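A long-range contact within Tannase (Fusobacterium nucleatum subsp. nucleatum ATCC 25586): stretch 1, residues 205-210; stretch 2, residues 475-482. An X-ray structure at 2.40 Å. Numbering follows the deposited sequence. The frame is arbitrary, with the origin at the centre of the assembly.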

# COMPACT_ATOMS: atom_id res chain seq x y z
N ALA A 205 -6.04 2.12 -1.37
CA ALA A 205 -4.72 1.96 -0.76
C ALA A 205 -4.69 2.70 0.57
O ALA A 205 -4.74 3.93 0.59
CB ALA A 205 -3.59 2.48 -1.66
N TYR A 206 -4.60 1.94 1.66
CA TYR A 206 -4.40 2.49 2.99
C TYR A 206 -2.91 2.56 3.26
O TYR A 206 -2.20 1.58 3.05
CB TYR A 206 -5.06 1.63 4.06
CG TYR A 206 -6.56 1.57 3.95
CD1 TYR A 206 -7.18 0.62 3.15
CD2 TYR A 206 -7.37 2.49 4.63
CE1 TYR A 206 -8.55 0.57 3.04
CE2 TYR A 206 -8.75 2.45 4.54
CZ TYR A 206 -9.32 1.50 3.75
OH TYR A 206 -10.67 1.44 3.66
N CYS A 207 -2.46 3.72 3.73
CA CYS A 207 -1.10 4.05 4.15
C CYS A 207 -0.05 3.37 3.29
O CYS A 207 0.83 2.69 3.83
CB CYS A 207 -0.93 3.68 5.62
SG CYS A 207 -1.44 1.99 6.13
N PRO A 208 -0.08 3.52 1.96
CA PRO A 208 0.86 2.77 1.12
C PRO A 208 2.30 3.09 1.48
O PRO A 208 2.67 4.26 1.63
CB PRO A 208 0.53 3.25 -0.31
CG PRO A 208 -0.18 4.57 -0.15
CD PRO A 208 -0.89 4.49 1.19
N ILE A 209 3.11 2.05 1.61
CA ILE A 209 4.55 2.23 1.80
C ILE A 209 5.20 2.09 0.44
O ILE A 209 5.71 1.01 0.11
CB ILE A 209 5.13 1.21 2.82
CG1 ILE A 209 4.35 1.21 4.14
CG2 ILE A 209 6.62 1.42 3.09
CD1 ILE A 209 4.30 2.53 4.83
N THR A 210 5.17 3.16 -0.38
CA THR A 210 5.76 3.22 -1.73
C THR A 210 6.84 4.27 -1.86
O THR A 210 7.24 4.92 -0.88
CB THR A 210 4.77 3.57 -2.85
OG1 THR A 210 3.79 4.53 -2.41
CG2 THR A 210 4.20 2.37 -3.51
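Stretch 2 (475-482) GHGGDYDL

The most unusual feature of this contact is a glycine backbone laid over an aromatic face: the CA of Gly 478 lies 3.9 Å from the centroid of the Tyr 206 ring, 28° off the ring normal, which identifies a CH-pi contact. The approach leaves little room, since an ideal CB on Gly 478 would come within 3.2 Å of Tyr 206 CB.

Stretch 2 has no regular helix or strand before Leu 482, where a helix begins. It runs roughly antiparallel to stretch 1, the end-to-end directions of the touching parts being 158° apart. The register agrees: CA of Tyr 206 is 5.2 Å from CA of Gly 478, while CA of Cys 207 is 6.7 Å from CA of His 476, so one chain advances as the other goes back. No backbone hydrogen bond joins them; stretch 1 makes its closest contacts with side chains, which meet both backbone and side-chain atoms of stretch 2. Gly 477, at phi/psi 155/176, adopts a conformation that would jam a CB against the preceding carbonyl, which by itself calls for glycine.

Tyr 206 points toward stretch 2 and, with chi1 at -64° (m), extends along residues 478 to 481. Tyr 206 OH ends the run, donating a hydrogen bond of 2.7 Å to Asp 481 OD2, near the ring plane. The edge of Tyr 206 also meets the face of Tyr 480, with centroids 5.4 Å apart and planes at 70°, an offset edge-to-face pair.

At the other end, Cys 207 (phi/psi 37/53) directs its sulfur over the face of His 476: SG lies 3.8 Å from the ring centroid, 28° off the normal. Cys 207 SG is also 3.3 Å from Gly 477 O. Ile 209 CD1 reaches His 476 CE1 at 3.8 Å, although its CA-to-CB bond points sideways. Together the two stretches bury 358 Å².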

# COMPACT_ATOMS: atom_id res chain seq x y z
N GLY A 475 -3.57 6.23 13.18
CA GLY A 475 -2.23 5.75 12.94
C GLY A 475 -2.20 4.76 11.79
O GLY A 475 -3.12 4.70 10.96
N HIS A 476 -1.13 3.95 11.77
CA HIS A 476 -0.97 2.95 10.73
C HIS A 476 -2.09 1.92 10.82
O HIS A 476 -2.47 1.49 11.91
CB HIS A 476 0.40 2.27 10.85
CG HIS A 476 0.96 1.76 9.56
ND1 HIS A 476 1.18 2.57 8.46
CD2 HIS A 476 1.36 0.52 9.19
CE1 HIS A 476 1.69 1.85 7.48
NE2 HIS A 476 1.83 0.61 7.90
N GLY A 477 -2.64 1.56 9.67
CA GLY A 477 -3.71 0.57 9.61
C GLY A 477 -4.56 0.77 8.38
O GLY A 477 -4.38 1.70 7.60
N GLY A 478 -5.52 -0.14 8.21
CA GLY A 478 -6.41 -0.10 7.07
C GLY A 478 -7.76 -0.66 7.46
O GLY A 478 -7.93 -1.22 8.54
N ASP A 479 -8.73 -0.46 6.57
CA ASP A 479 -10.07 -1.05 6.68
C ASP A 479 -10.80 -0.58 7.93
O ASP A 479 -11.64 -1.31 8.46
CB ASP A 479 -10.02 -2.58 6.65
CG ASP A 479 -9.52 -3.14 5.33
OD1 ASP A 479 -9.32 -4.36 5.26
OD2 ASP A 479 -9.34 -2.36 4.36
N TYR A 480 -10.48 0.61 8.44
CA TYR A 480 -11.15 1.09 9.64
C TYR A 480 -12.42 1.88 9.31
O TYR A 480 -13.08 2.37 10.22
CB TYR A 480 -10.20 1.96 10.46
CG TYR A 480 -9.39 2.89 9.59
CD1 TYR A 480 -8.13 2.53 9.17
CD2 TYR A 480 -9.90 4.11 9.18
CE1 TYR A 480 -7.38 3.35 8.38
CE2 TYR A 480 -9.17 4.94 8.36
CZ TYR A 480 -7.91 4.55 7.97
OH TYR A 480 -7.14 5.36 7.17
N ASP A 481 -12.78 1.96 8.03
CA ASP A 481 -13.85 2.80 7.53
C ASP A 481 -14.63 2.08 6.43
O ASP A 481 -14.92 2.63 5.37
CB ASP A 481 -13.28 4.11 6.98
CG ASP A 481 -12.22 3.87 5.90
OD1 ASP A 481 -11.89 4.82 5.15
OD2 ASP A 481 -11.72 2.72 5.78
N LEU A 482 -14.96 0.80 6.67
CA LEU A 482 -15.51 -0.01 5.58
C LEU A 482 -16.81 0.56 5.03
O LEU A 482 -17.12 0.36 3.84
CB LEU A 482 -15.74 -1.45 6.04
CG LEU A 482 -14.44 -2.21 6.31
CD1 LEU A 482 -14.69 -3.69 6.56
CD2 LEU A 482 -13.45 -2.02 5.18